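Long-range contacts in transcriptional regulator (Thermus thermophilus, PDB 2H0A), which probably regulates transcription as a CcpA-type repressor whose core has the fold of periplasmic binding proteins: residues Thr11-Arg16 and Gly214-Pro219; Pro80-Asp85 and Gln242-Arg247; Ala230-Ala235 and Val258-Val263. All coordinates share one frame; numbering follows the deposited sequence.

Contact 1. Residues Thr11-Arg16 and Gly214-Pro219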
loop_
_atom_site.group_PDB
_atom_site.type_symbol
_atom_site.label_atom_id
_atom_site.label_comp_id
_atom_site.label_asym_id
_atom_site.label_seq_id
_atom_site.Cartn_x
_atom_site.Cartn_y
_atom_site.Cartn_z
ATOM N N THR A 11 8.171 -1.341 -0.018
ATOM C CA THR A 11 8.299 -0.265 0.958
ATOM C C THR A 11 9.757 0.172 0.960
ATOM O O THR A 11 10.592 -0.469 0.326
ATOM C CB THR A 11 7.929 -0.757 2.358
ATOM O OG1 THR A 11 8.621 -1.982 2.629
ATOM C CG2 THR A 11 6.435 -0.997 2.457
ATOM N N GLU A 12 10.072 1.254 1.660
ATOM C CA GLU A 12 11.449 1.735 1.703
ATOM C C GLU A 12 12.371 0.704 2.359
ATOM O O GLU A 12 13.570 0.669 2.094
ATOM C CB GLU A 12 11.520 3.062 2.462
ATOM C CG GLU A 12 12.933 3.565 2.709
ATOM C CD GLU A 12 13.627 4.044 1.447
ATOM O OE1 GLU A 12 13.338 3.499 0.361
ATOM O OE2 GLU A 12 14.476 4.958 1.544
ATOM N N PHE A 13 11.793 -0.142 3.207
ATOM C CA PHE A 13 12.546 -1.168 3.916
ATOM C C PHE A 13 13.111 -2.188 2.947
ATOM O O PHE A 13 14.190 -2.744 3.167
ATOM C CB PHE A 13 11.646 -1.870 4.932
ATOM C CG PHE A 13 12.321 -2.994 5.681
ATOM C CD1 PHE A 13 13.228 -2.728 6.698
ATOM C CD2 PHE A 13 12.037 -4.324 5.372
ATOM C CE1 PHE A 13 13.836 -3.771 7.400
ATOM C CE2 PHE A 13 12.643 -5.367 6.073
ATOM C CZ PHE A 13 13.542 -5.087 7.086
ATOM N N TYR A 14 12.380 -2.442 1.872
ATOM C CA TYR A 14 12.839 -3.402 0.894
ATOM C C TYR A 14 13.757 -2.739 -0.108
ATOM O O TYR A 14 14.622 -3.392 -0.683
ATOM C CB TYR A 14 11.642 -4.073 0.227
ATOM C CG TYR A 14 10.852 -4.860 1.238
ATOM C CD1 TYR A 14 11.345 -6.063 1.748
ATOM C CD2 TYR A 14 9.695 -4.330 1.806
ATOM C CE1 TYR A 14 10.717 -6.709 2.806
ATOM C CE2 TYR A 14 9.057 -4.965 2.866
ATOM C CZ TYR A 14 9.576 -6.153 3.366
ATOM O OH TYR A 14 8.972 -6.750 4.452
ATOM N N ARG A 15 13.598 -1.438 -0.310
ATOM C CA ARG A 15 14.482 -0.770 -1.249
ATOM C C ARG A 15 15.875 -0.831 -0.644
ATOM O O ARG A 15 16.829 -1.237 -1.307
ATOM C CB ARG A 15 14.087 0.694 -1.469
ATOM C CG ARG A 15 14.945 1.374 -2.531
ATOM C CD ARG A 15 14.827 2.893 -2.531
ATOM N NE ARG A 15 15.451 3.506 -1.360
ATOM C CZ ARG A 15 16.747 3.429 -1.071
ATOM N NH1 ARG A 15 17.576 2.766 -1.865
ATOM N NH2 ARG A 15 17.215 4.009 0.022
ATOM N N ARG A 16 15.978 -0.441 0.625
ATOM C CA ARG A 16 17.257 -0.440 1.338
ATOM C C ARG A 16 17.841 -1.836 1.471
ATOM O O ARG A 16 19.055 -2.008 1.426
ATOM C CB ARG A 16 17.094 0.152 2.736
ATOM C CG ARG A 16 16.547 1.563 2.765
ATOM C CD ARG A 16 16.202 1.948 4.192
ATOM N NE ARG A 16 17.380 1.918 5.051
ATOM C CZ ARG A 16 17.346 1.959 6.379
ATOM N NH1 ARG A 16 16.184 2.035 7.015
ATOM N NH2 ARG A 16 18.477 1.918 7.066
ATOM N N GLY A 214 10.217 7.468 15.694
ATOM C CA GLY A 214 9.888 6.447 14.715
ATOM C C GLY A 214 10.730 5.191 14.888
ATOM O O GLY A 214 11.470 5.053 15.855
ATOM N N PHE A 215 10.603 4.268 13.942
ATOM C CA PHE A 215 11.340 3.010 13.946
ATOM C C PHE A 215 11.740 2.868 12.480
ATOM O O PHE A 215 11.039 3.348 11.612
ATOM C CB PHE A 215 10.480 1.905 14.553
ATOM C CG PHE A 215 11.262 0.736 15.042
ATOM C CD1 PHE A 215 11.882 -0.131 14.148
ATOM C CD2 PHE A 215 11.397 0.508 16.410
ATOM C CE1 PHE A 215 12.628 -1.215 14.613
ATOM C CE2 PHE A 215 12.143 -0.574 16.887
ATOM C CZ PHE A 215 12.760 -1.436 15.985
ATOM N N ASP A 216 12.873 2.214 12.234
ATOM C CA ASP A 216 13.431 1.985 10.896
ATOM C C ASP A 216 14.546 2.861 10.331
ATOM O O ASP A 216 15.092 2.572 9.280
ATOM C CB ASP A 216 12.434 2.315 9.777
ATOM C CG ASP A 216 11.461 1.175 9.481
ATOM O OD1 ASP A 216 11.708 0.007 9.863
ATOM O OD2 ASP A 216 10.435 1.451 8.829
ATOM N N GLY A 217 14.882 3.939 11.027
ATOM C CA GLY A 217 15.959 4.787 10.556
ATOM C C GLY A 217 16.104 5.069 9.066
ATOM O O GLY A 217 17.221 5.137 8.541
ATOM N N HIS A 218 14.982 5.153 8.360
ATOM C CA HIS A 218 15.007 5.413 6.927
ATOM C C HIS A 218 15.724 6.693 6.542
ATOM O O HIS A 218 15.776 7.644 7.318
ATOM C CB HIS A 218 13.590 5.471 6.355
ATOM C CG HIS A 218 12.918 4.143 6.279
ATOM N ND1 HIS A 218 13.595 2.986 5.961
ATOM C CD2 HIS A 218 11.627 3.787 6.461
ATOM C CE1 HIS A 218 12.749 1.972 5.953
ATOM N NE2 HIS A 218 11.548 2.432 6.252
ATOM N N PRO A 219 16.289 6.734 5.328
ATOM C CA PRO A 219 17.000 7.922 4.855
ATOM C C PRO A 219 16.159 9.197 4.961
ATOM O O PRO A 219 16.649 10.241 5.377
ATOM C CB PRO A 219 17.328 7.566 3.408
ATOM C CG PRO A 219 17.551 6.091 3.483
ATOM C CD PRO A 219 16.414 5.628 4.360
HETATM O O HOH W 1 9.687 0.826 4.808
#

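Contact 2. Residues Pro80-Asp85 and Gln242-Arg247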
loop_
_atom_site.group_PDB
_atom_site.type_symbol
_atom_site.label_atom_id
_atom_site.label_comp_id
_atom_site.label_asym_id
_atom_site.label_seq_id
_atom_site.Cartn_x
_atom_site.Cartn_y
_atom_site.Cartn_z
ATOM N N PRO A 80 20.539 -23.102 -2.590
ATOM C CA PRO A 80 20.730 -22.670 -1.204
ATOM C C PRO A 80 19.814 -21.476 -0.907
ATOM O O PRO A 80 19.632 -20.594 -1.754
ATOM C CB PRO A 80 22.209 -22.297 -1.165
ATOM C CG PRO A 80 22.467 -21.816 -2.567
ATOM C CD PRO A 80 21.749 -22.852 -3.393
ATOM N N VAL A 81 19.236 -21.452 0.289
ATOM C CA VAL A 81 18.339 -20.369 0.665
ATOM C C VAL A 81 18.768 -19.689 1.964
ATOM O O VAL A 81 19.025 -20.346 2.975
ATOM C CB VAL A 81 16.890 -20.884 0.824
ATOM C CG1 VAL A 81 15.954 -19.724 1.108
ATOM N N VAL A 82 18.847 -18.364 1.928
ATOM C CA VAL A 82 19.230 -17.591 3.099
ATOM C C VAL A 82 18.135 -16.574 3.414
ATOM O O VAL A 82 17.781 -15.748 2.570
ATOM C CB VAL A 82 20.574 -16.860 2.865
ATOM C CG1 VAL A 82 20.494 -16.017 1.609
ATOM C CG2 VAL A 82 20.917 -15.995 4.066
ATOM N N LEU A 83 17.593 -16.655 4.628
ATOM C CA LEU A 83 16.534 -15.755 5.082
ATOM C C LEU A 83 17.095 -14.464 5.657
ATOM O O LEU A 83 18.129 -14.474 6.317
ATOM C CB LEU A 83 15.694 -16.421 6.171
ATOM C CG LEU A 83 14.774 -17.584 5.822
ATOM C CD1 LEU A 83 14.165 -18.128 7.101
ATOM C CD2 LEU A 83 13.681 -17.113 4.884
ATOM N N VAL A 84 16.407 -13.357 5.408
ATOM C CA VAL A 84 16.827 -12.075 5.939
ATOM C C VAL A 84 15.603 -11.407 6.542
ATOM O O VAL A 84 14.532 -11.404 5.938
ATOM C CB VAL A 84 17.444 -11.159 4.851
ATOM C CG1 VAL A 84 16.437 -10.887 3.751
ATOM C CG2 VAL A 84 17.918 -9.853 5.486
ATOM N N ASP A 85 15.775 -10.847 7.738
ATOM C CA ASP A 85 14.691 -10.199 8.465
ATOM C C ASP A 85 13.730 -11.280 8.931
ATOM O O ASP A 85 12.568 -11.015 9.226
ATOM C CB ASP A 85 13.948 -9.209 7.573
ATOM C CG ASP A 85 12.891 -8.436 8.327
ATOM O OD1 ASP A 85 13.261 -7.617 9.192
ATOM O OD2 ASP A 85 11.689 -8.655 8.070
ATOM N N GLN A 242 26.226 -12.080 1.476
ATOM C CA GLN A 242 27.492 -12.755 1.753
ATOM C C GLN A 242 27.316 -14.208 2.163
ATOM O O GLN A 242 28.013 -15.081 1.659
ATOM C CB GLN A 242 28.271 -12.016 2.844
ATOM C CG GLN A 242 29.591 -12.695 3.230
ATOM C CD GLN A 242 30.648 -12.682 2.121
ATOM O OE1 GLN A 242 31.558 -13.517 2.114
ATOM N NE2 GLN A 242 30.542 -11.729 1.195
ATOM N N LEU A 243 26.392 -14.462 3.082
ATOM C CA LEU A 243 26.131 -15.822 3.541
ATOM C C LEU A 243 25.748 -16.673 2.353
ATOM O O LEU A 243 26.229 -17.793 2.204
ATOM C CB LEU A 243 24.988 -15.851 4.563
ATOM C CG LEU A 243 25.219 -15.247 5.951
ATOM C CD1 LEU A 243 23.895 -15.087 6.659
ATOM C CD2 LEU A 243 26.147 -16.132 6.754
ATOM N N LEU A 244 24.879 -16.127 1.506
ATOM C CA LEU A 244 24.410 -16.825 0.316
ATOM C C LEU A 244 25.582 -17.237 -0.564
ATOM O O LEU A 244 25.655 -18.384 -1.006
ATOM C CB LEU A 244 23.462 -15.932 -0.482
ATOM C CG LEU A 244 22.773 -16.597 -1.671
ATOM C CD1 LEU A 244 21.863 -17.705 -1.183
ATOM C CD2 LEU A 244 21.985 -15.562 -2.440
ATOM N N LEU A 245 26.483 -16.289 -0.815
ATOM C CA LEU A 245 27.675 -16.517 -1.625
ATOM C C LEU A 245 28.489 -17.650 -1.049
ATOM O O LEU A 245 28.871 -18.585 -1.756
ATOM C CB LEU A 245 28.560 -15.278 -1.650
ATOM C CG LEU A 245 28.282 -14.178 -2.669
ATOM C CD1 LEU A 245 29.307 -13.071 -2.474
ATOM C CD2 LEU A 245 28.369 -14.744 -4.087
ATOM N N GLU A 246 28.771 -17.547 0.245
ATOM C CA GLU A 246 29.550 -18.565 0.930
ATOM C C GLU A 246 28.924 -19.916 0.644
ATOM O O GLU A 246 29.613 -20.877 0.321
ATOM C CB GLU A 246 29.573 -18.286 2.434
ATOM C CG GLU A 246 30.582 -17.221 2.840
ATOM C CD GLU A 246 30.239 -16.544 4.157
ATOM O OE1 GLU A 246 29.494 -17.130 4.968
ATOM O OE2 GLU A 246 30.725 -15.418 4.386
ATOM N N ARG A 247 27.605 -19.972 0.738
ATOM C CA ARG A 247 26.889 -21.206 0.496
ATOM C C ARG A 247 26.911 -21.585 -0.991
ATOM O O ARG A 247 27.103 -22.752 -1.339
ATOM C CB ARG A 247 25.451 -21.067 0.992
ATOM C CG ARG A 247 25.001 -22.226 1.854
ATOM C CD ARG A 247 25.153 -21.957 3.345
ATOM N NE ARG A 247 25.398 -23.201 4.072
ATOM C CZ ARG A 247 25.063 -23.422 5.339
ATOM N NH1 ARG A 247 24.456 -22.493 6.055
ATOM N NH2 ARG A 247 25.340 -24.587 5.894
#

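Contact 3. Residues Ala230-Ala235 and Val258-Val263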
loop_
_atom_site.group_PDB
_atom_site.type_symbol
_atom_site.label_atom_id
_atom_site.label_comp_id
_atom_site.label_asym_id
_atom_site.label_seq_id
_atom_site.Cartn_x
_atom_site.Cartn_y
_atom_site.Cartn_z
ATOM N N ALA A 230 16.937 3.360 14.633
ATOM C CA ALA A 230 17.465 2.958 13.331
ATOM C C ALA A 230 17.890 1.505 13.140
ATOM O O ALA A 230 18.607 0.940 13.962
ATOM C CB ALA A 230 18.627 3.886 12.943
ATOM N N GLN A 231 17.433 0.926 12.031
ATOM C CA GLN A 231 17.764 -0.436 11.640
ATOM C C GLN A 231 18.827 -0.370 10.542
ATOM O O GLN A 231 18.757 0.485 9.668
ATOM C CB GLN A 231 16.564 -1.151 11.041
ATOM C CG GLN A 231 15.397 -1.413 11.946
ATOM C CD GLN A 231 14.405 -2.357 11.282
ATOM O OE1 GLN A 231 14.687 -3.545 11.108
ATOM N NE2 GLN A 231 13.251 -1.828 10.887
ATOM N N PRO A 232 19.831 -1.268 10.583
ATOM C CA PRO A 232 20.903 -1.306 9.574
ATOM C C PRO A 232 20.455 -2.222 8.444
ATOM O O PRO A 232 21.068 -3.258 8.188
ATOM C CB PRO A 232 22.072 -1.890 10.353
ATOM C CG PRO A 232 21.367 -2.884 11.275
ATOM C CD PRO A 232 20.165 -2.116 11.749
ATOM N N VAL A 233 19.376 -1.825 7.778
ATOM C CA VAL A 233 18.760 -2.609 6.706
ATOM C C VAL A 233 19.656 -2.989 5.527
ATOM O O VAL A 233 19.600 -4.117 5.047
ATOM C CB VAL A 233 17.490 -1.898 6.189
ATOM C CG1 VAL A 233 16.718 -2.808 5.266
ATOM C CG2 VAL A 233 16.617 -1.490 7.363
ATOM N N GLU A 234 20.479 -2.065 5.057
ATOM C CA GLU A 234 21.375 -2.374 3.952
ATOM C C GLU A 234 22.371 -3.434 4.405
ATOM O O GLU A 234 22.559 -4.449 3.729
ATOM C CB GLU A 234 22.118 -1.117 3.487
ATOM C CG GLU A 234 21.200 0.005 3.036
ATOM C CD GLU A 234 20.691 0.851 4.190
ATOM O OE1 GLU A 234 20.382 0.285 5.261
ATOM O OE2 GLU A 234 20.588 2.087 4.025
ATOM N N ALA A 235 22.992 -3.198 5.560
ATOM C CA ALA A 235 23.969 -4.138 6.120
ATOM C C ALA A 235 23.329 -5.513 6.315
ATOM O O ALA A 235 23.993 -6.547 6.176
ATOM C CB ALA A 235 24.506 -3.606 7.454
ATOM N N VAL A 258 22.683 -14.706 12.133
ATOM C CA VAL A 258 23.324 -13.412 12.386
ATOM C C VAL A 258 22.291 -12.386 12.851
ATOM O O VAL A 258 21.319 -12.097 12.154
ATOM C CB VAL A 258 24.057 -12.874 11.128
ATOM C CG1 VAL A 258 24.524 -11.447 11.366
ATOM C CG2 VAL A 258 25.263 -13.745 10.821
ATOM N N ARG A 259 22.525 -11.841 14.039
ATOM C CA ARG A 259 21.631 -10.878 14.661
ATOM C C ARG A 259 22.181 -9.453 14.701
ATOM O O ARG A 259 23.301 -9.207 15.164
ATOM C CB ARG A 259 21.300 -11.368 16.076
ATOM C CG ARG A 259 20.802 -10.330 17.057
ATOM C CD ARG A 259 20.652 -10.968 18.440
ATOM N NE ARG A 259 20.370 -9.987 19.484
ATOM C CZ ARG A 259 21.263 -9.138 19.985
ATOM N NH1 ARG A 259 22.520 -9.148 19.552
ATOM N NH2 ARG A 259 20.886 -8.253 20.899
ATOM N N PHE A 260 21.382 -8.514 14.206
ATOM C CA PHE A 260 21.767 -7.113 14.190
ATOM C C PHE A 260 21.073 -6.378 15.331
ATOM O O PHE A 260 20.100 -6.878 15.888
ATOM C CB PHE A 260 21.394 -6.479 12.843
ATOM C CG PHE A 260 22.325 -6.845 11.718
ATOM C CD1 PHE A 260 22.371 -8.146 11.224
ATOM C CD2 PHE A 260 23.167 -5.887 11.156
ATOM C CE1 PHE A 260 23.238 -8.487 10.184
ATOM C CE2 PHE A 260 24.042 -6.219 10.112
ATOM C CZ PHE A 260 24.076 -7.517 9.627
ATOM N N GLU A 261 21.579 -5.203 15.692
ATOM C CA GLU A 261 20.975 -4.420 16.769
ATOM C C GLU A 261 20.619 -3.026 16.286
ATOM O O GLU A 261 21.382 -2.396 15.565
ATOM C CB GLU A 261 21.918 -4.281 17.976
ATOM C CG GLU A 261 22.357 -5.584 18.630
ATOM C CD GLU A 261 23.116 -5.360 19.941
ATOM O OE1 GLU A 261 23.951 -4.426 20.004
ATOM O OE2 GLU A 261 22.886 -6.125 20.907
ATOM N N PRO A 262 19.444 -2.529 16.682
ATOM C CA PRO A 262 18.991 -1.196 16.293
ATOM C C PRO A 262 19.614 -0.172 17.237
ATOM O O PRO A 262 20.073 -0.523 18.321
ATOM C CB PRO A 262 17.485 -1.300 16.451
ATOM C CG PRO A 262 17.363 -2.175 17.658
ATOM C CD PRO A 262 18.382 -3.257 17.397
ATOM N N VAL A 263 19.636 1.089 16.834
ATOM C CA VAL A 263 20.232 2.110 17.679
ATOM C C VAL A 263 19.414 3.388 17.635
ATOM O O VAL A 263 18.884 3.763 16.591
ATOM C CB VAL A 263 21.690 2.414 17.230
ATOM C CG1 VAL A 263 21.688 2.990 15.821
ATOM C CG2 VAL A 263 22.357 3.374 18.199
#

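Contact 1. Residues Thr11-Arg16 and Gly214-Pro219
R16 and H218 meet in a partly buried polar contact that joins the first turn of helix 12-25 to the loop after strand 210-215. NH1 of R16 donates twice: to D216 O at 2.6 Å, almost in line with the C=O bond and in the guanidinium plane, and to ND1 of H218 at 3.0 Å, where the guanidinium and imidazole planes stand 80° apart. Arginine suits this place because its other terminal nitrogen, NH2, can still bind E234 and the carbonyl of Q231. The contact bridges the two lobes of a type I periplasmic-binding-protein fold, at the interlobe cleft where effectors bind in LacI-family relatives. The imidazole is sandwiched: D216 CB lies over the centre of one face, while E12 CG covers the opposite face toward its rim, 3.5 Å from the ring centroid. E12 takes this position with CG anti to its backbone N (chi1 173°). R15 grips the E12 carboxylate side-on, NE and NH2 each meeting one oxygen. A water links NE2 of H218 to the amide of F13, from which it accepts at 2.8 Å. Farther out, P219 meets E12 tip to tip, CD to OE2 3.5 Å, and lies over a face of R16's guanidinium.

Contact 2. Residues Pro80-Asp85 and Gln242-Arg247
V82 and L244 form the tight centre of a buried contact, made almost entirely by aliphatic carbon, between strand 81-84 and helix 233-248. The nearest approach is from V82 CG1 to L244 CD1, 3.5 Å, and the same methyl also lies 3.6 Å from L244 CB, so one valine methyl touches both the CB and the CD1 of the leucine as the side chains cross obliquely. The two branches of V82 divide the work. With chi1 at 55°, CG1 sits between the backbone N and the carbonyl carbon and faces L244, whereas CG2 turns to L243, whose CD1 it meets at 4.1 Å as the side chains cross at about a right angle. A beta-branched residue suits a strand here, being compact yet able to present a methyl to each of two successive helix residues. CD1 of L244 also comes 3.7 Å from the carbonyl O of P80.

Just before the strand begins, at P80, the packing is looser and partly exposed. P80 CB lies 4.1 Å from R247 CB, and only the aliphatic base of the arginine takes part; the charged end leads away to a salt bridge with D92. Arginine can thus serve a boundary, carbon against proline and charge beyond it. I60 and V94, on the strands flanking V82, extend the apolar floor beneath L244 and L243 respectively. A helix laid by aliphatic side chains on the parallel part of the sheet in this way is the alpha/beta layering of a periplasmic-binding-protein lobe.

Contact 3. Residues Ala230-Ala235 and Val258-Val263
A230 and V263 face each other as an antiparallel hydrogen-bonded pair, closed by both of their backbone bonds: A230 N donates to V263 O at 2.8 Å, and V263 N to A230 O at 3.1 Å. The second uses a lone pair in the carbonyl plane of A230, while in the first the donor is tilted 29° from that of V263. A230 O also receives a CA-H...O contact from P262. The CB of A230 lies on the same face of the sheet as the V263 side chain, CB to CG1 4.3 Å.

Next along the chain, P232 brings CG to 3.5 Å from CD2 of F260, the two side chains crossing obliquely. A235, three residues on, in the first turn of the helix, sets CB 3.8 Å from F260 CE2. F260 CG is anti to the carbonyl carbon (chi1 -76°), which sets it beside P232. Both segments belong to connections running between the lobes of the periplasmic-binding-protein fold: strand 227-230 leaves one lobe for helix 233-248, and strand 257-265 returns from the other. P232, centre of an inverse gamma turn and N-cap of that helix, suits the change of direction because neither role here needs the N-H it lacks.

Outside this shell, L96 packs on both P232 and F260, and M236 and R239 also touch the phenyl ring. V233 points away from the crossing onto L17 of helix 12-25. On the exposed side of segment 258-263, R259 NH2 forms a salt bridge with E261 OE2 at 2.9 Å and also pairs with D97.

How the contacts relate
Contact 2 is buried and almost wholly aliphatic, as befits the interior of one lobe, its centre about 20 Å from the centre of the chain. Contacts 1 and 3 lie nearer the middle, where the lobes meet: contact 1 is partly buried and polar, with charge and a water, whereas contact 3 is at the surface and combines backbone pairing with proline-aromatic packing. Contacts 2 and 3 use different ends of helix 233-248, its first turn in contact 3 and its last turns in contact 2. Contact 1 touches contact 3 through R16, bonded to Q231 and E234, and through F13 O packing on V233, and reaches contact 2 where F13 CZ packs 3.3 Å from D85 OD1.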